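Local coordinates for protein ethanolamine kinase Pv091845 (Plasmodium vivax, PDB 2QG7) that probably phosphorylates ethanolamine, the first step in making phosphatidylethanolamine from it, as a member of the choline/ethanolamine kinase family, at residues D[71-76]-D[96-101]; D[109-114]-D[127-132]. One frame throughout, in Å; residues are numbered along the deposited sequence. Where two conformers were deposited one is given.

Contact 1 (D[71-76]-D[96-101]); sequences ELLKKY and LHYGKD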
loop_
_atom_site.group_PDB
_atom_site.type_symbol
_atom_site.label_atom_id
_atom_site.label_comp_id
_atom_site.label_asym_id
_atom_site.label_seq_id
_atom_site.Cartn_x
_atom_site.Cartn_y
_atom_site.Cartn_z
ATOM N N GLU D 71 2.839 -44.990 -1.339
ATOM C CA GLU D 71 3.382 -44.560 -0.026
ATOM C C GLU D 71 4.202 -43.251 -0.021
ATOM O O GLU D 71 4.329 -42.594 1.026
ATOM C CB GLU D 71 4.119 -45.698 0.713
ATOM C CG GLU D 71 5.181 -46.424 -0.112
ATOM C CD GLU D 71 5.723 -47.680 0.564
ATOM O OE1 GLU D 71 5.482 -48.793 0.004
ATOM O OE2 GLU D 71 6.397 -47.566 1.637
ATOM N N LEU D 72 4.738 -42.868 -1.178
ATOM C CA LEU D 72 5.434 -41.568 -1.314
ATOM C C LEU D 72 4.459 -40.396 -1.367
ATOM O O LEU D 72 4.778 -39.310 -0.896
ATOM C CB LEU D 72 6.385 -41.530 -2.536
ATOM C CG LEU D 72 7.627 -42.453 -2.553
ATOM C CD1 LEU D 72 8.335 -42.445 -3.926
ATOM C CD2 LEU D 72 8.585 -42.145 -1.389
ATOM N N LEU D 73 3.278 -40.633 -1.935
ATOM C CA LEU D 73 2.206 -39.629 -1.986
ATOM C C LEU D 73 1.610 -39.371 -0.621
ATOM O O LEU D 73 1.169 -38.258 -0.342
ATOM C CB LEU D 73 1.092 -40.041 -2.950
ATOM C CG LEU D 73 1.373 -39.859 -4.442
ATOM C CD1 LEU D 73 0.331 -40.617 -5.267
ATOM C CD2 LEU D 73 1.403 -38.419 -4.820
ATOM N N LYS D 74 1.589 -40.412 0.207
ATOM C CA LYS D 74 1.051 -40.356 1.569
ATOM C C LYS D 74 2.067 -39.766 2.539
ATOM O O LYS D 74 1.690 -39.134 3.526
ATOM C CB LYS D 74 0.659 -41.758 2.050
ATOM C CG LYS D 74 -0.406 -42.442 1.210
ATOM C CD LYS D 74 -1.826 -41.997 1.627
ATOM C CE LYS D 74 -2.805 -42.405 0.468
ATOM N NZ LYS D 74 -4.180 -41.934 0.877
ATOM N N LYS D 75 3.351 -39.972 2.260
ATOM C CA LYS D 75 4.396 -39.443 3.130
ATOM C C LYS D 75 4.705 -37.957 2.918
ATOM O O LYS D 75 5.091 -37.280 3.869
ATOM C CB LYS D 75 5.675 -40.292 3.044
ATOM C CG LYS D 75 6.778 -39.900 4.098
ATOM C CD LYS D 75 7.712 -41.075 4.393
ATOM C CE LYS D 75 8.879 -41.117 3.432
ATOM N NZ LYS D 75 9.875 -42.156 3.856
ATOM N N TYR D 76 4.540 -37.461 1.685
ATOM C CA TYR D 76 4.920 -36.077 1.337
ATOM C C TYR D 76 3.730 -35.265 0.878
ATOM O O TYR D 76 3.450 -35.155 -0.314
ATOM C CB TYR D 76 6.057 -36.052 0.296
ATOM C CG TYR D 76 7.314 -36.726 0.812
ATOM C CD1 TYR D 76 7.612 -38.028 0.449
ATOM C CD2 TYR D 76 8.171 -36.071 1.704
ATOM C CE1 TYR D 76 8.737 -38.668 0.940
ATOM C CE2 TYR D 76 9.313 -36.700 2.205
ATOM C CZ TYR D 76 9.586 -38.005 1.817
ATOM O OH TYR D 76 10.700 -38.664 2.300
ATOM N N LEU D 96 -0.474 -41.707 -11.424
ATOM C CA LEU D 96 -0.264 -43.143 -11.415
ATOM C C LEU D 96 -1.178 -43.849 -10.405
ATOM O O LEU D 96 -1.706 -44.927 -10.694
ATOM C CB LEU D 96 1.221 -43.469 -11.156
ATOM C CG LEU D 96 1.721 -44.926 -11.055
ATOM C CD1 LEU D 96 1.598 -45.713 -12.381
ATOM C CD2 LEU D 96 3.148 -44.920 -10.559
ATOM N N HIS D 97 -1.349 -43.244 -9.228
ATOM C CA HIS D 97 -2.123 -43.836 -8.144
ATOM C C HIS D 97 -3.548 -43.281 -8.127
ATOM O O HIS D 97 -4.522 -44.028 -8.307
ATOM C CB HIS D 97 -1.419 -43.598 -6.792
ATOM C CG HIS D 97 -2.178 -44.124 -5.610
ATOM N ND1 HIS D 97 -2.424 -43.364 -4.481
ATOM C CD2 HIS D 97 -2.765 -45.329 -5.388
ATOM C CE1 HIS D 97 -3.123 -44.075 -3.611
ATOM N NE2 HIS D 97 -3.341 -45.272 -4.136
ATOM N N TYR D 98 -3.666 -41.970 -7.917
ATOM C CA TYR D 98 -4.977 -41.323 -7.774
ATOM C C TYR D 98 -5.790 -41.313 -9.085
ATOM O O TYR D 98 -6.983 -41.647 -9.093
ATOM C CB TYR D 98 -4.812 -39.907 -7.188
ATOM C CG TYR D 98 -4.408 -39.891 -5.735
ATOM C CD1 TYR D 98 -3.302 -39.143 -5.305
ATOM C CD2 TYR D 98 -5.140 -40.623 -4.769
ATOM C CE1 TYR D 98 -2.916 -39.120 -3.947
ATOM C CE2 TYR D 98 -4.770 -40.607 -3.400
ATOM C CZ TYR D 98 -3.649 -39.858 -2.998
ATOM O OH TYR D 98 -3.275 -39.832 -1.659
ATOM N N GLY D 99 -5.113 -40.942 -10.175
ATOM C CA GLY D 99 -5.705 -40.863 -11.494
ATOM C C GLY D 99 -5.404 -42.078 -12.343
ATOM O O GLY D 99 -5.082 -41.952 -13.522
ATOM N N LYS D 100 -5.530 -43.255 -11.738
ATOM C CA LYS D 100 -5.211 -44.529 -12.391
ATOM C C LYS D 100 -6.240 -44.905 -13.458
ATOM O O LYS D 100 -5.880 -45.458 -14.501
ATOM C CB LYS D 100 -5.081 -45.646 -11.350
ATOM C CG LYS D 100 -6.245 -45.704 -10.376
ATOM C CD LYS D 100 -6.212 -46.961 -9.537
ATOM C CE LYS D 100 -7.567 -47.166 -8.817
ATOM N NZ LYS D 100 -7.540 -48.361 -7.898
ATOM N N ASP D 101 -7.512 -44.593 -13.196
ATOM C CA ASP D 101 -8.615 -44.881 -14.131
ATOM C C ASP D 101 -8.808 -43.738 -15.114
ATOM O O ASP D 101 -9.824 -43.670 -15.798
ATOM C CB ASP D 101 -9.919 -45.155 -13.377
ATOM C CG ASP D 101 -9.727 -46.128 -12.208
ATOM O OD1 ASP D 101 -8.870 -47.052 -12.295
ATOM O OD2 ASP D 101 -10.429 -45.964 -11.186
#
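L73 O is the best-held polar atom where helix 65-75 meets helix 84-98, gripped by one hydrogen bond from Y90 OH of the latter. Across 71-76 and 96-101 there is one more, a weak one, with K74 NZ 3.4 Å from Y98 OH. The lysine gets there by a single bend. K74 CG stands beside the backbone N, chi2 turns at -83°, and the outer chain then runs straight, crossing the tyrosine obliquely. K74 CE is also 3.4 Å from Y98 OH, so the oxygen meets the last C-N bond of the lysine from the flank, in keeping with a weak bond.

L73 and Y98 meet tip to tip, L73 CD1 being 3.8 Å from Y98 CE1, an approach oblique to the ring. The same methyl is 3.8 Å from H97 CB and lies near the plane of the imidazole, at its edge. With H97 CG anti to the backbone N (chi1 177°) and Y98 CG beside its own, H97 ND1 lies 3.7 Å above the tyrosine plane, toward the rim.

Helix 65-75 thus packs by side chains on the C-terminal part of helix 84-98, and Y98 also stacks on F174 of the five-stranded sheet. With K74 NZ 5.8 Å from H97 ND1, the lysine charge might slightly disfavour protonation of the imidazole, while the apolar side rests on one L73 methyl, CD1, which touches both H97 and Y98.

Contact 2 (D[109-114]-D[127-132]); sequences DSLEFQ and VKDMSK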
loop_
_atom_site.group_PDB
_atom_site.type_symbol
_atom_site.label_atom_id
_atom_site.label_comp_id
_atom_site.label_asym_id
_atom_site.label_seq_id
_atom_site.Cartn_x
_atom_site.Cartn_y
_atom_site.Cartn_z
ATOM N N ASP D 109 3.863 -42.604 -18.996
ATOM C CA ASP D 109 4.533 -41.516 -18.286
ATOM C C ASP D 109 5.162 -40.611 -19.363
ATOM O O ASP D 109 6.281 -40.030 -19.199
ATOM C CB ASP D 109 5.573 -42.051 -17.278
ATOM C CG ASP D 109 6.751 -42.772 -17.944
ATOM O OD1 ASP D 109 6.539 -43.446 -18.980
ATOM O OD2 ASP D 109 7.894 -42.677 -17.410
ATOM N N SER D 110 4.410 -40.523 -20.475
ATOM C CA SER D 110 4.678 -39.593 -21.570
ATOM C C SER D 110 3.744 -38.380 -21.449
ATOM O O SER D 110 3.400 -37.725 -22.455
ATOM C CB SER D 110 4.463 -40.287 -22.923
ATOM O OG SER D 110 5.203 -41.499 -23.007
ATOM N N LEU D 111 3.326 -38.099 -20.213
ATOM C CA LEU D 111 2.426 -36.993 -19.954
ATOM C C LEU D 111 3.229 -35.707 -19.870
ATOM O O LEU D 111 4.305 -35.675 -19.279
ATOM C CB LEU D 111 1.633 -37.220 -18.666
ATOM C CG LEU D 111 0.796 -38.500 -18.493
ATOM C CD1 LEU D 111 0.672 -38.834 -17.011
ATOM C CD2 LEU D 111 -0.575 -38.368 -19.136
ATOM N N GLU D 112 2.708 -34.663 -20.502
ATOM C CA GLU D 112 3.285 -33.334 -20.450
ATOM C C GLU D 112 2.735 -32.605 -19.226
ATOM O O GLU D 112 1.519 -32.484 -19.072
ATOM C CB GLU D 112 2.918 -32.567 -21.732
ATOM C CG GLU D 112 3.880 -32.778 -22.916
ATOM C CD GLU D 112 5.040 -31.773 -22.927
ATOM O OE1 GLU D 112 5.698 -31.552 -21.850
ATOM O OE2 GLU D 112 5.287 -31.197 -24.021
ATOM N N PHE D 113 3.626 -32.133 -18.357
ATOM C CA PHE D 113 3.224 -31.370 -17.184
ATOM C C PHE D 113 3.632 -29.926 -17.317
ATOM O O PHE D 113 4.782 -29.640 -17.627
ATOM C CB PHE D 113 3.841 -31.948 -15.914
ATOM C CG PHE D 113 3.343 -33.301 -15.575
ATOM C CD1 PHE D 113 4.150 -34.421 -15.786
ATOM C CD2 PHE D 113 2.058 -33.468 -15.054
ATOM C CE1 PHE D 113 3.689 -35.696 -15.483
ATOM C CE2 PHE D 113 1.581 -34.735 -14.749
ATOM C CZ PHE D 113 2.402 -35.852 -14.965
ATOM N N GLN D 114 2.683 -29.018 -17.083
ATOM C CA GLN D 114 2.975 -27.584 -17.069
ATOM C C GLN D 114 2.346 -26.855 -15.863
ATOM O O GLN D 114 1.125 -26.867 -15.668
ATOM C CB GLN D 114 2.607 -26.930 -18.417
ATOM C CG GLN D 114 3.122 -25.484 -18.617
ATOM C CD GLN D 114 4.563 -25.258 -18.094
ATOM O OE1 GLN D 114 4.788 -24.379 -17.242
ATOM N NE2 GLN D 114 5.539 -26.046 -18.608
ATOM N N VAL D 127 -1.960 -31.203 -17.083
ATOM C CA VAL D 127 -1.466 -32.511 -17.502
ATOM C C VAL D 127 -1.957 -32.766 -18.924
ATOM O O VAL D 127 -3.160 -32.792 -19.163
ATOM C CB VAL D 127 -1.993 -33.653 -16.571
ATOM C CG1 VAL D 127 -1.384 -35.004 -16.946
ATOM C CG2 VAL D 127 -1.733 -33.333 -15.115
ATOM N N LYS D 128 -1.034 -32.948 -19.867
ATOM C CA LYS D 128 -1.409 -33.241 -21.263
ATOM C C LYS D 128 -1.134 -34.707 -21.606
ATOM O O LYS D 128 -0.196 -35.296 -21.083
ATOM C CB LYS D 128 -0.677 -32.317 -22.250
ATOM C CG LYS D 128 -0.705 -30.813 -21.880
ATOM C CD LYS D 128 -0.224 -29.967 -23.091
ATOM C CE LYS D 128 0.392 -28.625 -22.600
ATOM N NZ LYS D 128 0.430 -27.604 -23.915
ATOM N N ASP D 129 -1.956 -35.299 -22.471
ATOM C CA ASP D 129 -1.665 -36.647 -22.999
ATOM C C ASP D 129 -1.558 -36.643 -24.529
ATOM O O ASP D 129 -2.469 -36.161 -25.218
ATOM C CB ASP D 129 -2.709 -37.674 -22.526
ATOM C CG ASP D 129 -2.241 -39.119 -22.693
ATOM O OD1 ASP D 129 -1.027 -39.348 -22.943
ATOM O OD2 ASP D 129 -3.086 -40.036 -22.556
ATOM N N MET D 130 -0.430 -37.161 -25.036
ATOM C CA MET D 130 -0.206 -37.283 -26.477
ATOM C C MET D 130 -1.186 -38.291 -27.097
ATOM O O MET D 130 -1.959 -37.955 -28.017
ATOM C CB MET D 130 1.260 -37.697 -26.768
ATOM C CG MET D 130 1.594 -37.952 -28.252
ATOM S SD MET D 130 1.429 -39.681 -28.796
ATOM C CE MET D 130 1.522 -39.471 -30.584
ATOM N N SER D 131 -1.147 -39.515 -26.570
ATOM C CA SER D 131 -1.838 -40.675 -27.162
ATOM C C SER D 131 -3.372 -40.608 -27.155
ATOM O O SER D 131 -4.025 -41.180 -28.041
ATOM C CB SER D 131 -1.351 -41.982 -26.507
ATOM O OG SER D 131 -1.669 -42.027 -25.113
ATOM N N LYS D 132 -3.933 -39.920 -26.159
ATOM C CA LYS D 132 -5.388 -39.770 -26.024
ATOM C C LYS D 132 -5.815 -38.330 -26.278
ATOM O O LYS D 132 -7.015 -38.045 -26.360
ATOM C CB LYS D 132 -5.868 -40.242 -24.642
ATOM C CG LYS D 132 -5.942 -41.765 -24.490
ATOM C CD LYS D 132 -7.261 -42.319 -25.046
ATOM C CE LYS D 132 -8.451 -41.958 -24.135
ATOM N NZ LYS D 132 -9.813 -42.199 -24.796
#
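F113 and V127 lie side by side and point the same way from the sheet, as directly opposed residues of antiparallel strands do; here they form the non-hydrogen-bonded pair. The ring is approached obliquely at F113 CE2, which is 3.6 Å from V127 CG2, and V127 CG1 is almost as near. That second methyl, anti to the backbone N (chi1 -175°), also touches L111, with L111 CD2 4.1 Å from V127 CG1. L111 crosses D129 obliquely, its CD2 methyl 4.0 Å from D129 OD1. Y88, C91 and K92 of helix 84-98 pack on F113.

The opposite face carries E112 and K128, whose CB atoms are 3.6 Å apart. They then part: E112 bends at chi2 (-89°), K128 runs on extended, and E112 OE2 stays 6.0 Å from K128 NZ. Their backbones form the hydrogen-bonded pair. K128 N reaches E112 O at 2.7 Å, nearly straight and in the carbonyl plane, whereas E112 N meets K128 O at 3.0 Å from above that carbonyl's plane.

This is the open end of the sheet's first hairpin, consistent with the N-terminal lobe of a protein-kinase-like fold. Two backbone bonds fix its register; the separated opposite charges probably add only modest attraction.

How the contacts relate
Neither contact is core: both are partly buried, far from the chain's centre and on the same side of it, with their own centres about 17 Å apart and nearest atoms about 6 Å apart without touching. They follow in series along the chain. Helix 84-98 serves both, its C-terminal part packing on helix 65-75 in contact 1 and its flank meeting F113 of contact 2. Contact 1 is helix against helix, made wholly by side chains with one weak hydrogen bond and 200 Å² buried. Contact 2 joins neighbouring strands at an edge of the five-stranded sheet, where backbone bonding sets the register and 376 Å² is buried.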